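Local coordinates for synaptic vesicle glycoprotein 2C (Homo sapiens, PDB 4JRA), which is a synaptic vesicle membrane glycoprotein whose luminal beta-helical domain probably serves as the docking surface for botulinum neurotoxin A, at residues N61-G66 against S81-D86; T55-D60 against K75-K80; N96-D101 against D116-N121; F69-F74 against S89-F94; E85-V90 against N106-P111. All coordinates share one frame; numbering follows the deposited sequence.

Overall arrangement
The five contacts illustrate how a right-handed quadrilateral beta-helix repeats itself: each joins one coil to the next, about twenty residues on. Contacts 2 and 3 lie in one parallel sheet, their centres about 10 Å apart, with strands 78-80 and 98-100 as neighbours. Contact 1 occupies the adjoining face; the chain turns the corner from contact 2 into it, and N61 N reaches K80 O at 2.6 Å. Contact 4 spans a further corner, and contact 5, centred about 10 Å from it, departs from the repeat where a loop replaces a strand. Phenylalanine rings from all five line the interior; contact 5 touches neither contact 2 nor contact 3. Contact 3 reaches the partner protein most extensively; contact 1 touches it through S81.

Contact 1: residues N61-G66 against S81-D86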
# COMPACT_ATOMS: atom_id res chain seq x y z
N ASN D 61 11.86 1.08 -24.09
CA ASN D 61 12.13 -0.32 -23.78
C ASN D 61 13.39 -0.84 -24.46
O ASN D 61 13.33 -1.70 -25.34
CB ASN D 61 10.93 -1.20 -24.11
CG ASN D 61 10.98 -2.52 -23.39
OD1 ASN D 61 10.61 -2.61 -22.23
ND2 ASN D 61 11.47 -3.55 -24.07
N GLY D 62 14.52 -0.28 -24.04
CA GLY D 62 15.82 -0.73 -24.48
C GLY D 62 16.52 -1.38 -23.31
O GLY D 62 16.35 -0.97 -22.17
N ARG D 63 17.33 -2.39 -23.61
CA ARG D 63 18.08 -3.12 -22.60
C ARG D 63 19.56 -2.76 -22.69
O ARG D 63 20.13 -2.79 -23.77
CB ARG D 63 17.93 -4.63 -22.84
CG ARG D 63 16.96 -5.36 -21.91
CD ARG D 63 15.52 -5.34 -22.38
NE ARG D 63 14.79 -4.18 -21.84
CZ ARG D 63 13.50 -4.17 -21.51
NH1 ARG D 63 12.74 -5.26 -21.66
NH2 ARG D 63 12.95 -3.06 -21.02
N PHE D 64 20.18 -2.41 -21.57
CA PHE D 64 21.64 -2.33 -21.49
C PHE D 64 22.14 -3.38 -20.49
O PHE D 64 22.11 -3.16 -19.28
CB PHE D 64 22.08 -0.93 -21.05
CG PHE D 64 21.60 0.17 -21.96
CD1 PHE D 64 20.33 0.70 -21.82
CD2 PHE D 64 22.41 0.67 -22.96
CE1 PHE D 64 19.88 1.72 -22.65
CE2 PHE D 64 21.96 1.69 -23.80
CZ PHE D 64 20.69 2.21 -23.64
N ILE D 65 22.61 -4.51 -21.00
CA ILE D 65 22.89 -5.67 -20.16
C ILE D 65 24.32 -6.20 -20.34
O ILE D 65 24.66 -6.79 -21.37
CB ILE D 65 21.85 -6.78 -20.46
CG1 ILE D 65 20.46 -6.30 -20.01
CG2 ILE D 65 22.24 -8.09 -19.79
CD1 ILE D 65 19.34 -7.31 -20.21
N GLY D 66 25.15 -5.99 -19.33
CA GLY D 66 26.53 -6.45 -19.37
C GLY D 66 27.41 -5.44 -20.08
O GLY D 66 28.56 -5.73 -20.43
N SER D 81 11.02 2.72 -19.78
CA SER D 81 10.81 1.28 -19.59
C SER D 81 12.02 0.48 -20.04
O SER D 81 11.91 -0.65 -20.54
CB SER D 81 9.54 0.82 -20.31
OG SER D 81 8.40 1.15 -19.54
N CYS D 82 13.18 1.07 -19.83
CA CYS D 82 14.44 0.47 -20.18
C CYS D 82 15.01 -0.28 -18.98
O CYS D 82 14.43 -0.27 -17.91
CB CYS D 82 15.39 1.57 -20.66
SG CYS D 82 14.91 2.29 -22.23
N THR D 83 16.15 -0.95 -19.17
CA THR D 83 16.77 -1.71 -18.09
C THR D 83 18.29 -1.60 -18.18
O THR D 83 18.87 -1.83 -19.23
CB THR D 83 16.35 -3.19 -18.16
OG1 THR D 83 15.15 -3.30 -18.94
CG2 THR D 83 16.08 -3.74 -16.77
N PHE D 84 18.92 -1.22 -17.07
CA PHE D 84 20.39 -1.23 -16.93
C PHE D 84 20.79 -2.38 -16.00
O PHE D 84 20.34 -2.43 -14.86
CB PHE D 84 20.90 0.09 -16.37
CG PHE D 84 20.91 1.22 -17.37
CD1 PHE D 84 19.73 1.86 -17.72
CD2 PHE D 84 22.09 1.65 -17.93
CE1 PHE D 84 19.74 2.89 -18.63
CE2 PHE D 84 22.09 2.69 -18.85
CZ PHE D 84 20.93 3.31 -19.19
N GLU D 85 21.62 -3.29 -16.50
CA GLU D 85 21.93 -4.51 -15.74
C GLU D 85 23.39 -4.94 -15.88
O GLU D 85 23.88 -5.16 -16.99
CB GLU D 85 21.01 -5.63 -16.21
CG GLU D 85 21.17 -6.95 -15.48
CD GLU D 85 20.12 -7.95 -15.90
OE1 GLU D 85 20.49 -9.11 -16.13
OE2 GLU D 85 18.93 -7.57 -16.01
N ASP D 86 24.07 -5.07 -14.74
CA ASP D 86 25.49 -5.46 -14.71
C ASP D 86 26.35 -4.55 -15.57
O ASP D 86 27.07 -5.03 -16.45
CB ASP D 86 25.66 -6.90 -15.18
CG ASP D 86 24.74 -7.86 -14.46
OD1 ASP D 86 24.45 -7.63 -13.27
OD2 ASP D 86 24.30 -8.86 -15.08
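N61 opens the pairing with its backbone, the CA lying 3.3 Å from S81 O in a CA-H...O contact. At G62 the carbonyl O receives T83 N at 3.0 Å, the first rung of a parallel ladder. R63 comes next; bends at chi2 (86°) and chi3 fold its chain back over the neighbouring strand, so that T83 OG1 sits over one face of the guanidinium while S81 O lies near its plane, at the edge. These are close approaches without hydrogen-bond angles. F64 then turns to the interior. Its N gives a nearly straight bond of 2.7 Å to T83 O, and its ring forms an offset stack with F84, centroids 4.7 Å apart and planes at 15°. In the quadrilateral beta-helix of pentapeptide repeats each face of a coil turns one central residue inward, here a phenylalanine, and F104 carries this column onward. F64 O in turn takes E85 N at 2.8 Å. On the outer face, alongside R63, I65 runs side by side with E85, CG1 meeting E85 CB at 3.9 Å. G66, with positive phi, turns the chain at the corner; its N binds E85 O at 2.8 Å and its CA lies close to D86 O.

Contact 2: residues T55-D60 against K75-K80; sequences TGMEYD and KDSVFK
Y59 and F79 present the flat groups of this contact, two rings lying side by side and pointing the same way. Over one face of the F79 ring sits Y59 CD2, displaced toward the rim and 3.7 Å from F79 CE2. The planes are inclined by 26° and the centroids stand 5.2 Å apart, so the rings are near parallel but slid until they barely overlap. F79 also stacks with F99 of the following coil, and F74 meets it edge-to-face. This is the interior ladder of a right-handed quadrilateral beta-helix, in which equivalent residues of successive coils lie one above another.

The two backbones form a parallel ladder: V78 N bonds to M57 O and Y59 N to V78 O, and K80 N points to Y59 O, though the exact place of that oxygen is less sure. On the outward face, E58 and K80 approach one another at a slant. K80 runs extended beyond CG, and its CD and CE lie against E58 OE2, each at 3.6 Å, whereas NZ stays 3.9 Å from the same OE2, a long salt bridge. The other carboxylate oxygen, OE1, pairs with R37, which leaves E58 shared between two basic groups.

At the corner the ladder changes character. G56 N makes weak, divided bonds to K75 O and D76 O, and a serine hydroxyl replaces the next backbone acceptor. With OG anti to its own carbonyl carbon (chi1 -81°), S77 accepts M57 N at 3.0 Å and donates to K75 O at 3.0 Å, approaching that carbonyl from 41° above its plane.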
# COMPACT_ATOMS: atom_id res chain seq x y z
N THR D 55 22.41 12.76 -28.35
CA THR D 55 21.53 13.83 -27.90
C THR D 55 20.15 13.74 -28.54
O THR D 55 20.02 13.31 -29.68
CB THR D 55 22.13 15.23 -28.20
OG1 THR D 55 21.74 15.64 -29.52
CG2 THR D 55 23.65 15.22 -28.11
N GLY D 56 19.12 14.12 -27.80
CA GLY D 56 17.80 14.29 -28.37
C GLY D 56 17.03 13.01 -28.62
O GLY D 56 16.04 13.01 -29.34
N MET D 57 17.46 11.93 -27.98
CA MET D 57 16.91 10.60 -28.26
C MET D 57 15.86 10.19 -27.23
O MET D 57 15.99 10.52 -26.06
CB MET D 57 18.03 9.55 -28.22
CG MET D 57 19.27 9.89 -29.02
SD MET D 57 18.91 10.19 -30.75
CE MET D 57 17.81 8.85 -31.19
N GLU D 58 14.84 9.47 -27.69
CA GLU D 58 13.99 8.69 -26.80
C GLU D 58 14.37 7.21 -26.96
O GLU D 58 14.41 6.70 -28.08
CB GLU D 58 12.49 8.88 -27.11
CG GLU D 58 11.58 7.97 -26.28
CD GLU D 58 10.13 8.00 -26.69
OE1 GLU D 58 9.73 8.90 -27.44
OE2 GLU D 58 9.37 7.10 -26.26
N TYR D 59 14.68 6.53 -25.86
CA TYR D 59 14.95 5.09 -25.88
C TYR D 59 13.79 4.35 -25.22
O TYR D 59 13.73 4.31 -24.01
CB TYR D 59 16.26 4.77 -25.16
CG TYR D 59 17.47 5.36 -25.87
CD1 TYR D 59 18.06 4.71 -26.94
CD2 TYR D 59 18.00 6.57 -25.49
CE1 TYR D 59 19.17 5.25 -27.60
CE2 TYR D 59 19.11 7.12 -26.15
CZ TYR D 59 19.68 6.46 -27.20
OH TYR D 59 20.77 7.01 -27.84
N ASP D 60 12.88 3.78 -26.00
CA ASP D 60 11.74 3.07 -25.44
C ASP D 60 12.02 1.59 -25.30
O ASP D 60 12.31 0.91 -26.28
CB ASP D 60 10.50 3.25 -26.33
CG ASP D 60 9.22 2.80 -25.65
OD1 ASP D 60 9.30 2.27 -24.53
OD2 ASP D 60 8.13 2.98 -26.23
N LYS D 75 22.88 13.27 -23.75
CA LYS D 75 22.35 14.57 -23.34
C LYS D 75 20.90 14.74 -23.79
O LYS D 75 20.49 14.15 -24.78
CB LYS D 75 23.21 15.72 -23.86
CG LYS D 75 22.76 17.06 -23.29
CD LYS D 75 23.58 18.22 -23.74
CE LYS D 75 24.63 18.60 -22.73
NZ LYS D 75 25.54 19.66 -23.24
N ASP D 76 20.12 15.53 -23.05
CA ASP D 76 18.78 15.94 -23.49
C ASP D 76 17.94 14.81 -24.09
O ASP D 76 17.41 14.94 -25.19
CB ASP D 76 18.89 17.06 -24.53
CG ASP D 76 19.51 18.32 -23.97
OD1 ASP D 76 19.07 18.77 -22.89
OD2 ASP D 76 20.46 18.85 -24.60
N SER D 77 17.84 13.70 -23.37
CA SER D 77 17.23 12.50 -23.92
C SER D 77 16.19 11.96 -22.96
O SER D 77 16.08 12.44 -21.86
CB SER D 77 18.29 11.43 -24.19
OG SER D 77 18.96 11.66 -25.42
N VAL D 78 15.44 10.95 -23.38
CA VAL D 78 14.41 10.35 -22.54
C VAL D 78 14.55 8.83 -22.59
O VAL D 78 14.71 8.27 -23.66
CB VAL D 78 13.03 10.77 -23.04
CG1 VAL D 78 11.93 10.14 -22.18
CG2 VAL D 78 12.92 12.28 -23.03
N PHE D 79 14.53 8.18 -21.42
CA PHE D 79 14.63 6.73 -21.33
C PHE D 79 13.35 6.14 -20.74
O PHE D 79 13.05 6.40 -19.60
CB PHE D 79 15.81 6.35 -20.43
CG PHE D 79 17.15 6.76 -20.99
CD1 PHE D 79 17.57 8.08 -20.93
CD2 PHE D 79 18.01 5.83 -21.54
CE1 PHE D 79 18.79 8.45 -21.43
CE2 PHE D 79 19.23 6.20 -22.04
CZ PHE D 79 19.62 7.52 -21.98
N LYS D 80 12.62 5.32 -21.49
CA LYS D 80 11.33 4.79 -21.04
C LYS D 80 11.24 3.26 -20.97
O LYS D 80 11.33 2.59 -22.00
CB LYS D 80 10.24 5.28 -21.98
CG LYS D 80 10.10 6.78 -22.04
CD LYS D 80 8.81 7.15 -22.74
CE LYS D 80 8.74 8.63 -23.05
NZ LYS D 80 7.36 9.02 -23.46

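Contact 3: residues N96-D101 against D116-N121; sequences NCTFID and DSEFKN
F99 and F119 form the inner layer of this contact, side by side with nearly parallel planes (14°) yet slid apart: the centroids are 5.8 Å distant, and the nearest atoms, F99 CD1 and F119 CE1, are 4.1 Å apart. On the outer face T98 carries its CG2 anti to the carbonyl carbon, which sets the methyl against the end of E118, 3.4 Å from OE1. Farther along, D101 OD1 touches N121 CB at 3.2 Å, the carboxylate and amide planes 29° apart.

Backbone bonds fix these pairs in step. F99 N reaches E118 O at 3.2 Å, an oxygen that also lies in the plane of the F99 ring at its edge; D101 N reaches K120 O at 3.1 Å along a nearly straight line. The parallel, in-step pairing is that of successive coils of a pentapeptide-repeat beta-helix. N121 ND2 is held by an aromatic side chain of the partner protein's chain, and the main-chain N of both F119 and N121 bonds to polar side chains there. Strand 98-100 is flanked by 78-80 on one edge and by 118-120 on the other, and 118-120, outermost in its own chain, offers its backbone to that partner protein.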
# COMPACT_ATOMS: atom_id res chain seq x y z
N ASN D 96 20.77 16.21 -18.44
CA ASN D 96 19.45 16.69 -18.81
C ASN D 96 18.60 15.55 -19.37
O ASN D 96 17.95 15.71 -20.40
CB ASN D 96 19.56 17.82 -19.84
CG ASN D 96 20.81 18.68 -19.64
OD1 ASN D 96 21.88 18.35 -20.13
ND2 ASN D 96 20.67 19.79 -18.95
N CYS D 97 18.64 14.38 -18.70
CA CYS D 97 17.94 13.17 -19.17
C CYS D 97 16.79 12.85 -18.23
O CYS D 97 16.92 12.98 -17.02
CB CYS D 97 18.88 11.95 -19.24
SG CYS D 97 20.13 12.00 -20.51
N THR D 98 15.65 12.44 -18.78
CA THR D 98 14.56 11.97 -17.95
C THR D 98 14.56 10.46 -18.08
O THR D 98 14.62 9.92 -19.18
CB THR D 98 13.18 12.57 -18.36
OG1 THR D 98 12.83 12.13 -19.66
CG2 THR D 98 13.22 14.07 -18.37
N PHE D 99 14.52 9.76 -16.96
CA PHE D 99 14.40 8.32 -16.97
C PHE D 99 13.01 7.98 -16.47
O PHE D 99 12.60 8.48 -15.44
CB PHE D 99 15.47 7.70 -16.08
CG PHE D 99 16.87 7.84 -16.62
CD1 PHE D 99 17.65 8.93 -16.31
CD2 PHE D 99 17.42 6.86 -17.43
CE1 PHE D 99 18.94 9.05 -16.80
CE2 PHE D 99 18.70 6.98 -17.92
CZ PHE D 99 19.46 8.08 -17.61
N ILE D 100 12.28 7.15 -17.20
CA ILE D 100 10.93 6.77 -16.79
C ILE D 100 10.77 5.26 -16.74
O ILE D 100 11.04 4.56 -17.71
CB ILE D 100 9.88 7.34 -17.75
CG1 ILE D 100 10.03 8.86 -17.85
CG2 ILE D 100 8.48 6.94 -17.29
CD1 ILE D 100 9.02 9.50 -18.77
N ASP D 101 10.31 4.77 -15.60
CA ASP D 101 9.96 3.37 -15.44
C ASP D 101 11.16 2.44 -15.69
O ASP D 101 10.98 1.25 -16.02
CB ASP D 101 8.79 3.02 -16.37
CG ASP D 101 7.48 3.73 -15.98
OD1 ASP D 101 7.42 4.32 -14.89
OD2 ASP D 101 6.50 3.68 -16.77
N ASP D 116 21.91 17.60 -13.71
CA ASP D 116 20.63 18.27 -13.86
C ASP D 116 19.63 17.22 -14.27
O ASP D 116 19.03 17.28 -15.34
CB ASP D 116 20.71 19.44 -14.86
CG ASP D 116 21.66 20.55 -14.38
OD1 ASP D 116 21.86 20.66 -13.16
OD2 ASP D 116 22.21 21.31 -15.23
N SER D 117 19.48 16.25 -13.37
CA SER D 117 18.82 14.98 -13.63
C SER D 117 17.35 14.90 -13.16
O SER D 117 16.88 15.76 -12.40
CB SER D 117 19.62 13.84 -12.95
OG SER D 117 20.21 14.26 -11.72
N GLU D 118 16.64 13.87 -13.64
CA GLU D 118 15.27 13.56 -13.23
C GLU D 118 14.92 12.04 -13.34
O GLU D 118 15.23 11.39 -14.35
CB GLU D 118 14.28 14.39 -14.06
CG GLU D 118 13.00 13.67 -14.43
CD GLU D 118 12.02 14.58 -15.12
OE1 GLU D 118 12.42 15.70 -15.48
OE2 GLU D 118 10.85 14.18 -15.31
N PHE D 119 14.29 11.50 -12.30
CA PHE D 119 13.84 10.10 -12.23
C PHE D 119 12.35 10.08 -11.99
O PHE D 119 11.83 10.98 -11.37
CB PHE D 119 14.56 9.35 -11.10
CG PHE D 119 16.05 9.27 -11.30
CD1 PHE D 119 16.62 8.27 -12.06
CD2 PHE D 119 16.88 10.25 -10.78
CE1 PHE D 119 17.98 8.23 -12.27
CE2 PHE D 119 18.23 10.22 -10.99
CZ PHE D 119 18.79 9.21 -11.74
N LYS D 120 11.67 9.07 -12.49
CA LYS D 120 10.21 9.02 -12.41
C LYS D 120 9.81 7.56 -12.40
O LYS D 120 9.83 6.90 -13.44
CB LYS D 120 9.62 9.73 -13.63
CG LYS D 120 8.12 9.98 -13.60
CD LYS D 120 7.72 11.15 -12.68
CE LYS D 120 8.42 12.49 -12.97
NZ LYS D 120 8.08 13.54 -11.95
N ASN D 121 9.48 7.04 -11.23
CA ASN D 121 9.13 5.63 -11.07
C ASN D 121 10.31 4.67 -11.42
O ASN D 121 10.10 3.63 -12.04
CB ASN D 121 7.87 5.32 -11.91
CG ASN D 121 6.70 6.26 -11.63
OD1 ASN D 121 6.02 6.73 -12.54
ND2 ASN D 121 6.45 6.53 -10.36

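Contact 4: residues F69-F74 against S89-F94; sequences FKSVTF and SVNTYF
Rings first: F74 and F94 lie side by side on the inner face of the beta-helix, where successive coils set their aromatics in columns, with planes only 5° from parallel. The centroids are 5.1 Å apart and the overlap is slight, but F74 CD1 and F94 CE2 come to 3.3 Å, a tight touch. F99 meets F94 edge-to-face, and the column continues to F114.

Hydrogen bonds run through both sides of the corner. V90 N approaches F69 O from 35° above the carbonyl plane at 3.0 Å, while S71 N meets V90 O at 2.7 Å and almost straight. Past the turn, Y93 N to V72 O is weak at 3.3 Å, and F74 N to Y93 O restores a firmer rung. CA-H...O contacts such as S71 CA to N91 O lie between them. Outward, K70 sends its ammonium to T48 of the preceding coil.

Van der Waals packing centres on T92, buried at the corner. With OG1 set between its backbone N and carbonyl carbon (chi1 87°), CG2 stands anti to that carbonyl and enters the bend of the facing segment, 3.5 Å from F69 CB and 3.4 Å from S71 N.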
# COMPACT_ATOMS: atom_id res chain seq x y z
N PHE D 69 30.36 1.18 -20.63
CA PHE D 69 30.32 2.51 -21.21
C PHE D 69 31.67 3.12 -20.97
O PHE D 69 32.20 3.04 -19.87
CB PHE D 69 29.25 3.37 -20.53
CG PHE D 69 27.85 2.87 -20.72
CD1 PHE D 69 27.12 3.26 -21.83
CD2 PHE D 69 27.24 2.05 -19.80
CE1 PHE D 69 25.84 2.82 -22.01
CE2 PHE D 69 25.96 1.61 -19.99
CZ PHE D 69 25.27 2.00 -21.09
N LYS D 70 32.25 3.71 -22.01
CA LYS D 70 33.53 4.39 -21.89
C LYS D 70 33.44 5.73 -22.60
O LYS D 70 33.35 5.79 -23.82
CB LYS D 70 34.66 3.56 -22.50
CG LYS D 70 35.20 2.46 -21.59
CD LYS D 70 34.38 1.17 -21.68
CE LYS D 70 34.78 0.31 -22.86
NZ LYS D 70 34.02 -0.97 -22.93
N SER D 71 33.46 6.81 -21.82
CA SER D 71 33.41 8.16 -22.36
C SER D 71 32.23 8.34 -23.31
O SER D 71 32.36 8.94 -24.38
CB SER D 71 34.74 8.51 -23.05
OG SER D 71 35.80 8.60 -22.11
N VAL D 72 31.09 7.78 -22.92
CA VAL D 72 29.84 7.93 -23.67
C VAL D 72 29.01 9.02 -22.99
O VAL D 72 29.04 9.14 -21.79
CB VAL D 72 29.04 6.62 -23.68
CG1 VAL D 72 27.60 6.84 -24.13
CG2 VAL D 72 29.74 5.61 -24.56
N THR D 73 28.27 9.80 -23.76
CA THR D 73 27.46 10.86 -23.18
C THR D 73 26.07 10.89 -23.79
O THR D 73 25.92 10.98 -25.00
CB THR D 73 28.13 12.24 -23.35
OG1 THR D 73 29.28 12.30 -22.49
CG2 THR D 73 27.18 13.36 -22.97
N PHE D 74 25.06 10.77 -22.95
CA PHE D 74 23.68 10.99 -23.37
C PHE D 74 23.31 12.37 -22.86
O PHE D 74 23.44 12.63 -21.67
CB PHE D 74 22.73 9.96 -22.77
CG PHE D 74 22.97 8.54 -23.23
CD1 PHE D 74 23.92 7.75 -22.62
CD2 PHE D 74 22.21 7.98 -24.25
CE1 PHE D 74 24.13 6.45 -23.03
CE2 PHE D 74 22.42 6.68 -24.66
CZ PHE D 74 23.37 5.92 -24.04
N SER D 89 30.77 2.00 -16.14
CA SER D 89 30.77 3.32 -16.74
C SER D 89 32.05 4.05 -16.35
O SER D 89 32.36 4.16 -15.17
CB SER D 89 29.54 4.11 -16.28
OG SER D 89 29.47 4.20 -14.87
N VAL D 90 32.78 4.53 -17.36
CA VAL D 90 33.99 5.33 -17.16
C VAL D 90 33.88 6.66 -17.89
O VAL D 90 33.78 6.69 -19.11
CB VAL D 90 35.23 4.59 -17.66
CG1 VAL D 90 36.45 5.52 -17.66
CG2 VAL D 90 35.49 3.34 -16.81
N ASN D 91 33.93 7.76 -17.14
CA ASN D 91 33.76 9.11 -17.69
C ASN D 91 32.54 9.26 -18.59
O ASN D 91 32.59 9.95 -19.61
CB ASN D 91 35.02 9.55 -18.46
CG ASN D 91 35.24 11.05 -18.40
OD1 ASN D 91 35.26 11.63 -17.32
ND2 ASN D 91 35.40 11.69 -19.55
N THR D 92 31.43 8.62 -18.21
CA THR D 92 30.19 8.72 -18.95
C THR D 92 29.17 9.43 -18.07
O THR D 92 29.25 9.39 -16.85
CB THR D 92 29.64 7.34 -19.36
OG1 THR D 92 28.84 6.80 -18.30
CG2 THR D 92 30.78 6.40 -19.69
N TYR D 93 28.21 10.06 -18.72
CA TYR D 93 27.37 11.05 -18.10
C TYR D 93 26.03 11.04 -18.78
O TYR D 93 25.93 10.74 -19.95
CB TYR D 93 28.00 12.43 -18.22
CG TYR D 93 29.30 12.56 -17.46
CD1 TYR D 93 29.31 12.55 -16.07
CD2 TYR D 93 30.52 12.68 -18.12
CE1 TYR D 93 30.49 12.65 -15.36
CE2 TYR D 93 31.70 12.79 -17.41
CZ TYR D 93 31.68 12.77 -16.03
OH TYR D 93 32.86 12.86 -15.32
N PHE D 94 25.00 11.32 -18.00
CA PHE D 94 23.65 11.50 -18.50
C PHE D 94 23.21 12.92 -18.14
O PHE D 94 22.86 13.17 -17.00
CB PHE D 94 22.73 10.49 -17.84
CG PHE D 94 23.03 9.07 -18.21
CD1 PHE D 94 23.94 8.32 -17.48
CD2 PHE D 94 22.39 8.47 -19.28
CE1 PHE D 94 24.21 7.00 -17.82
CE2 PHE D 94 22.65 7.16 -19.62
CZ PHE D 94 23.56 6.42 -18.90

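Contact 5: residues E85-V90 against N106-P111; sequences EDVTSV and NTDFEP
N106 reaches D86 with its side chain, ND2 giving a 3.0 Å bond to OD1 on the anti side of the carboxylate, 33° out of that plane; D86 is poorly ordered, so the grip is probably loose. The N106 carbonyl O takes V87 N at 3.1 Å, bent to 139°. T107 follows with its methyl: CG2 lies 3.5 Å from V87 CG2, the two side chains running alongside each other into the interior. D108 then turns back. With CG between its own backbone N and carbonyl carbon (chi1 61°), the carboxylate meets S89, whose OG stands 2.7 Å from both OD1 and OD2, leaving the direction of its proton unsettled. OD2 also approaches S89 N, at a separation so short that its details are doubtful. F109 finishes the contact: V87 CG2 makes an off-centre CH-pi contact, 4.2 Å from the ring centroid, and S89 CB lies in the ring plane at the edge. F109 also meets the rings of F84 and F114. Here the regular beta-helix gives way: strand 88-90 is the outermost of a three-strand sheet, and the loop between strands 103-105 and 114-115 lies along it where the next coil would be expected to add a strand.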
# COMPACT_ATOMS: atom_id res chain seq x y z
N GLU D 85 21.62 -3.29 -16.50
CA GLU D 85 21.93 -4.51 -15.74
C GLU D 85 23.39 -4.94 -15.88
O GLU D 85 23.88 -5.16 -16.99
CB GLU D 85 21.01 -5.63 -16.21
CG GLU D 85 21.17 -6.95 -15.48
CD GLU D 85 20.12 -7.95 -15.90
OE1 GLU D 85 20.49 -9.11 -16.13
OE2 GLU D 85 18.93 -7.57 -16.01
N ASP D 86 24.07 -5.07 -14.74
CA ASP D 86 25.49 -5.46 -14.71
C ASP D 86 26.35 -4.55 -15.57
O ASP D 86 27.07 -5.03 -16.45
CB ASP D 86 25.66 -6.90 -15.18
CG ASP D 86 24.74 -7.86 -14.46
OD1 ASP D 86 24.45 -7.63 -13.27
OD2 ASP D 86 24.30 -8.86 -15.08
N VAL D 87 26.28 -3.24 -15.33
CA VAL D 87 26.95 -2.27 -16.21
C VAL D 87 28.13 -1.58 -15.54
O VAL D 87 28.26 -1.55 -14.32
CB VAL D 87 25.97 -1.18 -16.76
CG1 VAL D 87 24.79 -1.84 -17.49
CG2 VAL D 87 25.51 -0.26 -15.66
N THR D 88 28.99 -1.04 -16.40
CA THR D 88 30.20 -0.36 -15.99
C THR D 88 30.27 0.94 -16.78
O THR D 88 29.87 1.00 -17.94
CB THR D 88 31.42 -1.21 -16.32
OG1 THR D 88 31.13 -2.57 -15.98
CG2 THR D 88 32.64 -0.73 -15.56
N SER D 89 30.77 2.00 -16.14
CA SER D 89 30.77 3.32 -16.74
C SER D 89 32.05 4.05 -16.35
O SER D 89 32.36 4.16 -15.17
CB SER D 89 29.54 4.11 -16.28
OG SER D 89 29.47 4.20 -14.87
N VAL D 90 32.78 4.53 -17.36
CA VAL D 90 33.99 5.33 -17.16
C VAL D 90 33.88 6.66 -17.89
O VAL D 90 33.78 6.69 -19.11
CB VAL D 90 35.23 4.59 -17.66
CG1 VAL D 90 36.45 5.52 -17.66
CG2 VAL D 90 35.49 3.34 -16.81
N ASN D 106 22.60 -3.62 -10.42
CA ASN D 106 24.03 -3.92 -10.41
C ASN D 106 24.77 -3.02 -11.40
O ASN D 106 25.39 -3.48 -12.35
CB ASN D 106 24.27 -5.40 -10.73
CG ASN D 106 25.66 -5.88 -10.30
OD1 ASN D 106 26.16 -5.52 -9.23
ND2 ASN D 106 26.29 -6.70 -11.13
N THR D 107 24.66 -1.72 -11.16
CA THR D 107 25.29 -0.71 -12.00
C THR D 107 26.38 -0.08 -11.16
O THR D 107 26.40 -0.27 -9.95
CB THR D 107 24.29 0.38 -12.36
OG1 THR D 107 23.82 0.99 -11.15
CG2 THR D 107 23.08 -0.19 -13.09
N ASP D 108 27.27 0.69 -11.77
CA ASP D 108 28.31 1.39 -11.02
C ASP D 108 27.96 2.87 -10.94
O ASP D 108 28.82 3.71 -10.67
CB ASP D 108 29.64 1.23 -11.74
CG ASP D 108 29.61 1.82 -13.12
OD1 ASP D 108 28.51 1.94 -13.69
OD2 ASP D 108 30.68 2.17 -13.65
N PHE D 109 26.69 3.18 -11.17
CA PHE D 109 26.25 4.57 -11.30
C PHE D 109 26.31 5.35 -10.00
O PHE D 109 25.89 4.87 -8.94
CB PHE D 109 24.82 4.61 -11.87
CG PHE D 109 24.71 4.16 -13.31
CD1 PHE D 109 25.78 4.24 -14.16
CD2 PHE D 109 23.52 3.65 -13.80
CE1 PHE D 109 25.68 3.83 -15.47
CE2 PHE D 109 23.42 3.23 -15.12
CZ PHE D 109 24.50 3.33 -15.95
N GLU D 110 26.82 6.57 -10.11
CA GLU D 110 26.97 7.45 -8.97
C GLU D 110 26.26 8.77 -9.25
O GLU D 110 25.95 9.06 -10.41
CB GLU D 110 28.45 7.72 -8.72
CG GLU D 110 29.16 6.59 -8.01
CD GLU D 110 30.54 6.99 -7.53
OE1 GLU D 110 31.51 6.27 -7.85
OE2 GLU D 110 30.66 8.03 -6.84
N PRO D 111 26.00 9.56 -8.19
CA PRO D 111 25.38 10.88 -8.32
C PRO D 111 26.03 11.78 -9.36
O PRO D 111 25.32 12.46 -10.10
CB PRO D 111 25.60 11.50 -6.92
CG PRO D 111 26.56 10.56 -6.20
CD PRO D 111 26.25 9.23 -6.78